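Local coordinates for protein angiotensin-converting enzyme (Anopheles gambiae, PDB 6S1Y) that probably acts as a zinc-dependent peptidase of the angiotensin-converting enzyme family, cleaving small peptides in the malaria mosquito, at residues L195-D199 / A379-F383; R85-K89 / S550-W554; P243-L249 / G468-P472. All blocks are in the same frame, centred on the assembly; numbering follows the deposited sequence.

Contact 1 of 3, residues L195-D199 / A379-F383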
loop_
_atom_site.group_PDB
_atom_site.type_symbol
_atom_site.label_atom_id
_atom_site.label_comp_id
_atom_site.label_asym_id
_atom_site.label_seq_id
_atom_site.Cartn_x
_atom_site.Cartn_y
_atom_site.Cartn_z
ATOM N N LEU A 195 13.231 2.585 8.861
ATOM C CA LEU A 195 13.596 1.195 9.137
ATOM C C LEU A 195 13.467 0.865 10.621
ATOM O O LEU A 195 13.224 -0.293 10.982
ATOM C CB LEU A 195 15.013 0.916 8.631
ATOM C CG LEU A 195 15.056 0.608 7.128
ATOM C CD1 LEU A 195 16.480 0.764 6.576
ATOM C CD2 LEU A 195 14.518 -0.789 6.834
ATOM N N ASN A 196 13.598 1.867 11.493
ATOM C CA ASN A 196 13.458 1.613 12.921
ATOM C C ASN A 196 12.094 1.031 13.280
ATOM O O ASN A 196 12.000 0.230 14.211
ATOM C CB ASN A 196 13.694 2.905 13.700
ATOM C CG ASN A 196 13.392 2.745 15.166
ATOM O OD1 ASN A 196 14.001 1.920 15.842
ATOM N ND2 ASN A 196 12.443 3.526 15.664
ATOM N N GLU A 197 11.035 1.407 12.551
ATOM C CA GLU A 197 9.694 0.894 12.817
ATOM C C GLU A 197 9.592 -0.623 12.722
ATOM O O GLU A 197 8.604 -1.184 13.190
ATOM C CB GLU A 197 8.690 1.522 11.842
ATOM C CG GLU A 197 8.508 3.025 12.034
ATOM C CD GLU A 197 7.952 3.363 13.419
ATOM O OE1 GLU A 197 6.815 2.949 13.724
ATOM O OE2 GLU A 197 8.663 4.021 14.206
ATOM N N TYR A 198 10.577 -1.304 12.133
ATOM C CA TYR A 198 10.542 -2.757 12.001
ATOM C C TYR A 198 11.416 -3.453 13.031
ATOM O O TYR A 198 11.415 -4.690 13.099
ATOM C CB TYR A 198 10.958 -3.165 10.581
ATOM C CG TYR A 198 9.987 -2.624 9.539
ATOM C CD1 TYR A 198 8.853 -3.341 9.175
ATOM C CD2 TYR A 198 10.198 -1.384 8.944
ATOM C CE1 TYR A 198 7.961 -2.843 8.246
ATOM C CE2 TYR A 198 9.310 -0.879 8.009
ATOM C CZ TYR A 198 8.198 -1.612 7.671
ATOM O OH TYR A 198 7.334 -1.093 6.741
ATOM N N ASP A 199 12.166 -2.689 13.815
ATOM C CA ASP A 199 12.806 -3.176 15.031
ATOM C C ASP A 199 13.658 -4.415 14.767
ATOM O O ASP A 199 13.460 -5.485 15.341
ATOM C CB ASP A 199 11.737 -3.444 16.098
ATOM C CG ASP A 199 12.338 -3.766 17.447
ATOM O OD1 ASP A 199 13.377 -3.143 17.794
ATOM O OD2 ASP A 199 11.772 -4.640 18.149
ATOM N N ALA A 379 1.506 -3.929 14.675
ATOM C CA ALA A 379 2.714 -4.512 15.256
ATOM C C ALA A 379 3.962 -3.996 14.537
ATOM O O ALA A 379 4.976 -3.687 15.175
ATOM C CB ALA A 379 2.634 -6.039 15.208
ATOM N N ASN A 380 3.912 -3.921 13.197
ATOM C CA ASN A 380 4.782 -3.035 12.416
ATOM C C ASN A 380 3.950 -2.543 11.232
ATOM O O ASN A 380 2.835 -3.038 11.018
ATOM C CB ASN A 380 6.080 -3.721 11.985
ATOM C CG ASN A 380 5.869 -4.869 11.020
ATOM O OD1 ASN A 380 5.063 -4.776 10.080
ATOM N ND2 ASN A 380 6.602 -5.967 11.235
ATOM N N PRO A 381 4.424 -1.565 10.458
ATOM C CA PRO A 381 3.559 -0.987 9.406
ATOM C C PRO A 381 3.079 -1.993 8.385
ATOM O O PRO A 381 2.059 -1.750 7.730
ATOM C CB PRO A 381 4.448 0.087 8.760
ATOM C CG PRO A 381 5.476 0.421 9.824
ATOM C CD PRO A 381 5.703 -0.848 10.591
ATOM N N GLY A 382 3.766 -3.123 8.223
ATOM C CA GLY A 382 3.312 -4.126 7.281
ATOM C C GLY A 382 2.136 -4.930 7.773
ATOM O O GLY A 382 1.316 -5.389 6.966
ATOM N N PHE A 383 2.024 -5.136 9.082
ATOM C CA PHE A 383 0.826 -5.798 9.593
ATOM C C PHE A 383 -0.432 -5.032 9.200
ATOM O O PHE A 383 -1.434 -5.631 8.804
ATOM C CB PHE A 383 0.879 -5.927 11.111
ATOM C CG PHE A 383 1.711 -7.069 11.602
ATOM C CD1 PHE A 383 3.039 -7.176 11.251
ATOM C CD2 PHE A 383 1.165 -8.006 12.463
ATOM C CE1 PHE A 383 3.806 -8.210 11.719
ATOM C CE2 PHE A 383 1.925 -9.036 12.948
ATOM C CZ PHE A 383 3.251 -9.149 12.576
#

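Contact 2 of 3, residues R85-K89 / S550-W554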
loop_
_atom_site.group_PDB
_atom_site.type_symbol
_atom_site.label_atom_id
_atom_site.label_comp_id
_atom_site.label_asym_id
_atom_site.label_seq_id
_atom_site.Cartn_x
_atom_site.Cartn_y
_atom_site.Cartn_z
ATOM N N ARG A 85 7.824 -0.108 27.676
ATOM C CA ARG A 85 7.459 0.065 26.275
ATOM C C ARG A 85 6.510 1.238 26.093
ATOM O O ARG A 85 6.572 1.943 25.081
ATOM C CB ARG A 85 6.832 -1.224 25.756
ATOM C CG ARG A 85 6.794 -1.362 24.257
ATOM C CD ARG A 85 6.180 -2.708 23.863
ATOM N NE ARG A 85 5.833 -2.743 22.452
ATOM C CZ ARG A 85 6.701 -2.948 21.466
ATOM N NH1 ARG A 85 7.979 -3.138 21.741
ATOM N NH2 ARG A 85 6.283 -2.951 20.206
ATOM N N ARG A 86 5.614 1.458 27.057
ATOM C CA ARG A 86 4.709 2.597 26.974
ATOM C C ARG A 86 5.469 3.906 27.060
ATOM O O ARG A 86 5.091 4.880 26.401
ATOM C CB ARG A 86 3.667 2.511 28.085
ATOM C CG ARG A 86 2.592 1.456 27.849
ATOM C CD ARG A 86 1.913 1.026 29.155
ATOM N NE ARG A 86 1.121 2.095 29.756
ATOM C CZ ARG A 86 0.664 2.081 31.006
ATOM N NH1 ARG A 86 0.922 1.051 31.804
ATOM N NH2 ARG A 86 -0.047 3.105 31.463
ATOM N N ILE A 87 6.543 3.941 27.842
ATOM C CA ILE A 87 7.306 5.171 28.006
ATOM C C ILE A 87 8.149 5.453 26.768
ATOM O O ILE A 87 8.308 6.610 26.366
ATOM C CB ILE A 87 8.182 5.090 29.271
ATOM C CG1 ILE A 87 7.310 5.137 30.528
ATOM C CG2 ILE A 87 9.204 6.225 29.287
ATOM C CD1 ILE A 87 7.847 4.295 31.658
ATOM N N LYS A 88 8.717 4.407 26.156
ATOM C CA LYS A 88 9.535 4.601 24.961
ATOM C C LYS A 88 8.700 5.105 23.788
ATOM O O LYS A 88 9.116 6.025 23.074
ATOM C CB LYS A 88 10.236 3.291 24.595
ATOM C CG LYS A 88 11.174 3.381 23.385
ATOM C CD LYS A 88 11.721 2.002 22.975
ATOM C CE LYS A 88 10.680 1.167 22.218
ATOM N NZ LYS A 88 10.625 -0.259 22.674
ATOM N N LYS A 89 7.519 4.522 23.573
ATOM C CA LYS A 89 6.702 4.913 22.427
ATOM C C LYS A 89 6.084 6.288 22.618
ATOM O O LYS A 89 5.897 7.025 21.643
ATOM C CB LYS A 89 5.621 3.863 22.174
ATOM C CG LYS A 89 6.224 2.516 21.770
ATOM C CD LYS A 89 5.183 1.439 21.555
ATOM C CE LYS A 89 4.784 1.327 20.102
ATOM N NZ LYS A 89 5.724 0.455 19.325
ATOM N N SER A 550 0.213 -2.522 19.030
ATOM C CA SER A 550 1.657 -2.362 19.064
ATOM C C SER A 550 2.249 -2.751 20.413
ATOM O O SER A 550 3.421 -2.469 20.675
ATOM C CB SER A 550 1.998 -0.905 18.732
ATOM O OG SER A 550 3.387 -0.743 18.563
ATOM N N SER A 551 1.472 -3.415 21.267
ATOM C CA SER A 551 1.885 -3.615 22.652
ATOM C C SER A 551 3.001 -4.632 22.784
ATOM O O SER A 551 3.745 -4.594 23.768
ATOM C CB SER A 551 0.699 -4.058 23.499
ATOM O OG SER A 551 0.207 -5.313 23.071
ATOM N N LYS A 552 3.154 -5.522 21.811
ATOM C CA LYS A 552 4.270 -6.457 21.819
ATOM C C LYS A 552 5.151 -6.277 20.581
ATOM O O LYS A 552 4.687 -5.798 19.535
ATOM C CB LYS A 552 3.759 -7.904 21.881
ATOM C CG LYS A 552 2.850 -8.160 23.067
ATOM C CD LYS A 552 2.601 -9.645 23.282
ATOM C CE LYS A 552 2.117 -9.929 24.708
ATOM N NZ LYS A 552 1.551 -11.310 24.834
ATOM N N PRO A 553 6.430 -6.635 20.684
ATOM C CA PRO A 553 7.273 -6.737 19.482
ATOM C C PRO A 553 6.608 -7.613 18.433
ATOM O O PRO A 553 5.958 -8.613 18.758
ATOM C CB PRO A 553 8.564 -7.380 20.005
ATOM C CG PRO A 553 8.595 -7.028 21.460
ATOM C CD PRO A 553 7.166 -6.985 21.913
ATOM N N TRP A 554 6.801 -7.252 17.163
ATOM C CA TRP A 554 5.949 -7.822 16.130
ATOM C C TRP A 554 6.190 -9.314 15.929
ATOM O O TRP A 554 5.269 -10.021 15.505
ATOM C CB TRP A 554 6.106 -7.042 14.816
ATOM C CG TRP A 554 7.407 -7.156 14.131
ATOM C CD1 TRP A 554 8.415 -6.225 14.102
ATOM C CD2 TRP A 554 7.849 -8.253 13.324
ATOM N NE1 TRP A 554 9.468 -6.692 13.354
ATOM C CE2 TRP A 554 9.138 -7.927 12.849
ATOM C CE3 TRP A 554 7.276 -9.479 12.952
ATOM C CZ2 TRP A 554 9.869 -8.789 12.032
ATOM C CZ3 TRP A 554 7.999 -10.328 12.150
ATOM C CH2 TRP A 554 9.290 -9.982 11.697
#

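Contact 3 of 3, residues P243-L249 / G468-P472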
loop_
_atom_site.group_PDB
_atom_site.type_symbol
_atom_site.label_atom_id
_atom_site.label_comp_id
_atom_site.label_asym_id
_atom_site.label_seq_id
_atom_site.Cartn_x
_atom_site.Cartn_y
_atom_site.Cartn_z
ATOM N N PRO A 243 13.372 -3.168 -21.647
ATOM C CA PRO A 243 12.315 -3.028 -20.638
ATOM C C PRO A 243 10.971 -2.755 -21.294
ATOM O O PRO A 243 10.898 -2.247 -22.418
ATOM C CB PRO A 243 12.777 -1.833 -19.790
ATOM C CG PRO A 243 14.229 -1.655 -20.099
ATOM C CD PRO A 243 14.404 -2.122 -21.537
ATOM N N ILE A 244 9.895 -3.091 -20.582
ATOM C CA ILE A 244 8.536 -2.912 -21.111
ATOM C C ILE A 244 8.164 -1.432 -21.020
ATOM O O ILE A 244 8.293 -0.846 -19.937
ATOM C CB ILE A 244 7.534 -3.757 -20.331
ATOM C CG1 ILE A 244 7.867 -5.234 -20.427
ATOM C CG2 ILE A 244 6.129 -3.485 -20.824
ATOM C CD1 ILE A 244 7.090 -6.066 -19.432
ATOM N N PRO A 245 7.689 -0.810 -22.116
ATOM C CA PRO A 245 7.079 0.533 -22.002
ATOM C C PRO A 245 5.972 0.535 -20.963
ATOM O O PRO A 245 4.961 -0.132 -21.160
ATOM C CB PRO A 245 6.521 0.806 -23.406
ATOM C CG PRO A 245 7.293 -0.132 -24.325
ATOM C CD PRO A 245 7.652 -1.335 -23.497
ATOM N N MET A 246 6.127 1.275 -19.870
ATOM C CA MET A 246 5.247 1.105 -18.729
ATOM C C MET A 246 3.822 1.585 -18.984
ATOM O O MET A 246 2.923 1.165 -18.257
ATOM C CB MET A 246 5.840 1.824 -17.508
ATOM C CG MET A 246 5.880 3.305 -17.631
ATOM S SD MET A 246 6.953 4.043 -16.392
ATOM C CE MET A 246 5.956 3.755 -14.906
ATOM N N HIS A 247 3.581 2.433 -19.988
ATOM C CA HIS A 247 2.238 2.960 -20.203
ATOM C C HIS A 247 1.293 1.924 -20.777
ATOM O O HIS A 247 0.101 2.200 -20.923
ATOM C CB HIS A 247 2.261 4.188 -21.124
ATOM C CG HIS A 247 2.797 3.931 -22.499
ATOM N ND1 HIS A 247 3.914 3.167 -22.734
ATOM C CD2 HIS A 247 2.380 4.364 -23.717
ATOM C CE1 HIS A 247 4.162 3.132 -24.036
ATOM N NE2 HIS A 247 3.247 3.854 -24.655
ATOM N N LEU A 248 1.799 0.747 -21.094
ATOM C CA LEU A 248 1.004 -0.344 -21.629
ATOM C C LEU A 248 0.617 -1.355 -20.571
ATOM O O LEU A 248 0.040 -2.389 -20.911
ATOM C CB LEU A 248 1.770 -1.061 -22.736
ATOM C CG LEU A 248 2.269 -0.188 -23.863
ATOM C CD1 LEU A 248 3.135 -1.028 -24.812
ATOM C CD2 LEU A 248 1.128 0.474 -24.618
ATOM N N LEU A 249 0.934 -1.104 -19.307
ATOM C CA LEU A 249 0.702 -2.100 -18.267
ATOM C C LEU A 249 -0.529 -1.805 -17.424
ATOM O O LEU A 249 -0.701 -2.421 -16.364
ATOM C CB LEU A 249 1.939 -2.226 -17.384
ATOM C CG LEU A 249 3.110 -2.875 -18.146
ATOM C CD1 LEU A 249 4.407 -2.606 -17.432
ATOM C CD2 LEU A 249 2.865 -4.366 -18.264
ATOM N N GLY A 468 12.161 -3.806 -14.666
ATOM C CA GLY A 468 12.231 -3.992 -16.104
ATOM C C GLY A 468 11.153 -3.250 -16.852
ATOM O O GLY A 468 10.613 -3.783 -17.829
ATOM N N VAL A 469 10.816 -2.031 -16.409
ATOM C CA VAL A 469 9.866 -1.164 -17.100
ATOM C C VAL A 469 10.512 0.206 -17.246
ATOM O O VAL A 469 11.430 0.566 -16.499
ATOM C CB VAL A 469 8.510 -1.041 -16.361
ATOM C CG1 VAL A 469 7.930 -2.407 -16.134
ATOM C CG2 VAL A 469 8.660 -0.297 -15.056
ATOM N N GLU A 470 10.000 0.986 -18.197
ATOM C CA GLU A 470 10.611 2.269 -18.526
ATOM C C GLU A 470 9.542 3.245 -18.998
ATOM O O GLU A 470 8.501 2.835 -19.522
ATOM C CB GLU A 470 11.693 2.120 -19.622
ATOM C CG GLU A 470 11.138 1.762 -21.008
ATOM C CD GLU A 470 12.204 1.529 -22.077
ATOM O OE1 GLU A 470 13.421 1.419 -21.716
ATOM O OE2 GLU A 470 11.827 1.466 -23.281
ATOM N N PRO A 471 9.805 4.547 -18.890
ATOM C CA PRO A 471 8.905 5.552 -19.440
ATOM C C PRO A 471 8.679 5.366 -20.928
ATOM O O PRO A 471 9.534 4.828 -21.645
ATOM C CB PRO A 471 9.645 6.874 -19.168
ATOM C CG PRO A 471 10.571 6.590 -18.036
ATOM C CD PRO A 471 10.962 5.154 -18.201
ATOM N N PRO A 472 7.550 5.873 -21.440
ATOM C CA PRO A 472 7.267 5.787 -22.874
ATOM C C PRO A 472 8.004 6.814 -23.723
ATOM O O PRO A 472 7.954 6.728 -24.957
ATOM C CB PRO A 472 5.760 6.046 -22.919
ATOM C CG PRO A 472 5.588 7.071 -21.816
ATOM C CD PRO A 472 6.494 6.602 -20.715
HETATM O O HOH W 1 12.420 -0.778 -24.390
#

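Contact 1 of 3, residues L195-D199 / A379-F383
Pro381 lies against one face of the Tyr198 ring, and this apolar pairing is the heart of the contact. Its CD stands 4.1 Å from the centroid of the Tyr198 ring, 24° off the normal, a CH-pi contact shifted toward the CE1 side of the ring. Pro381 CB comes within 3.7 Å of Tyr198 OH, and Glu197 CB packs against Pro381 CG at 4.0 Å. Proline suits the first turn of helix 381-395, since it has no N-H to leave unpaired there and offers a compact aliphatic ring, with CD and CB turned to the tyrosine.

Packing also brings in Asn380, whose CG is 3.8 Å from Tyr198 CD1.

No hydrogen bond crosses between the two segments. Asn380 is the N-cap of helix 381-395: chi1 of 65° sets its CG between backbone N and carbonyl carbon and swings OD1 back over the helix start. This one oxygen accepts two bent bonds. The shorter, Gly382 N to Asn380 OD1 at 2.8 Å, is the more bent (130°); Phe383 N lies 3.2 Å from Asn380 OD1. In segment 195-199, a type I turn from Asn196 to Asp199 carries Tyr198, whose OH is hydrogen-bonded to Glu493.

Helix 495-514 packs on both Tyr198 and Pro381, while Trp554 of helix 554-562 touches Asn380. The contact joins the end of helix 190-196 to the start of helix 381-395, which carries the zinc ligand Glu385.

Contact 2 of 3, residues R85-K89 / S550-W554
Arg85 and Lys89 project from one side of helix 81-90 toward segment 550-554, the loop that ends at the N-cap Pro553, and the two backbones stay well apart, the CA atoms of Arg85 and Ser551 being 7.6 Å from each other. The helical bond from Lys89 N to Arg85 O marks the one-turn spacing that places both side chains on the same side. Long side chains suit this gap, because they carry their donors across it to the loop.

Arg85 makes the main grip. With CG anti to the backbone N (chi1 -162°) and the chain extended as far as NE, it reaches Ser550 O side-on. Arg85 NE donates to Ser550 O at 3.0 Å, and Arg85 NH2 donates to the same oxygen at 2.9 Å. Both bonds are moderately bent, near 148°, and together they keep the oxygen in the guanidinium plane. The peptide link between Lys552 and Pro553 lies over one face, with Lys552 C 3.5 Å above the guanidinium plane of Arg85, and limits the swivel about that oxygen. Pro553 adds its ring, its CD lying 3.9 Å from Arg85 NH1.

Lys89 bends at chi3 and chi4 to bring NZ within 2.7 Å of Ser550 OG. This hydrogen bond is strained, with Lys89 CE crowding the same oxygen, and its detail is doubtful. The hydroxyl of Ser550 gives Lys89 an acceptor while the carbonyl serves Arg85.

The loop, also tied by backbone hydrogen bonding of Ser550 with Phe375, connects helix 536-547 to helix 554-562. Arg86 and Ile87 of helix 81-90 pack on helix 12-42.

Contact 3 of 3, residues P243-L249 / G468-P472
Strands 244-245 and 469-470 form a short parallel two-stranded sheet, in which Ile244 pairs with Val469 and Pro245 with Glu470. Ile244 N donates to Gly468 O at 2.9 Å, Glu470 N to Ile244 O at 3.0 Å, and Met246 N to Glu470 O at 2.9 Å. Ile244 thus uses both N and O to flank Val469, the parallel pattern. Pro243, Pro245 and Pro471 have no N-H; the donors are Ile244, Met246 and Glu470. Gly468, with positive phi, turns the chain out of helix 455-467 into its strand.

On the face carrying Ile244 and Val469, apolar residues meet: Val469 CG1 touches Leu249 CD1 at 3.8 Å, and Met246 CB lies beside Val469 CB. Met246 then runs past Glu470, its CG and SD passing close to Glu470 O, with CG at 3.3 Å. Helix 203-233 packs against Ile244, and helix 149-163 against Met246.

On the face of Pro245 and Glu470, the glutamate lays its chain across the Pro243 ring at about a right angle, Glu470 OE1 coming 3.6 Å from Pro243 CG. A chi1 of 69° starts the extended chain in that direction. One water donates both to Glu470 OE2, at 2.6 Å, and to Pro243 O, while Ser599 is hydrogen-bonded to OE1.

Further along, Pro472 CB sits over the centre of the His247 imidazole, 3.5 Å from its centroid and 12° off the normal. Leu248 CG lies toward the rim of the opposite face.

Chemically, backbone bonds set the register and aliphatic surfaces pack around it. The carboxylate of Glu470 is satisfied by water and Ser599, whereas His247 ND1 is buried without a polar partner, which would probably make protonation at that nitrogen costly.

In the fold
Contacts 1 and 3 are buried and contact 2 lies at the surface. Contacts 1 and 2 are neighbours, their centres 11 Å apart, and they share helix 554-562: Trp554, at the end of the loop in contact 2, probably hydrogen-bonds through NE1 to Tyr198 O of contact 1. Contact 3 stands across the chain's centre, about 31 Å from contact 1 between centres. Their chemistry follows their place: ring packing with a capped helix near the zinc site in contact 1, charged side chains reaching a loop in contact 2, and strand pairing within a mainly helical fold in contact 3.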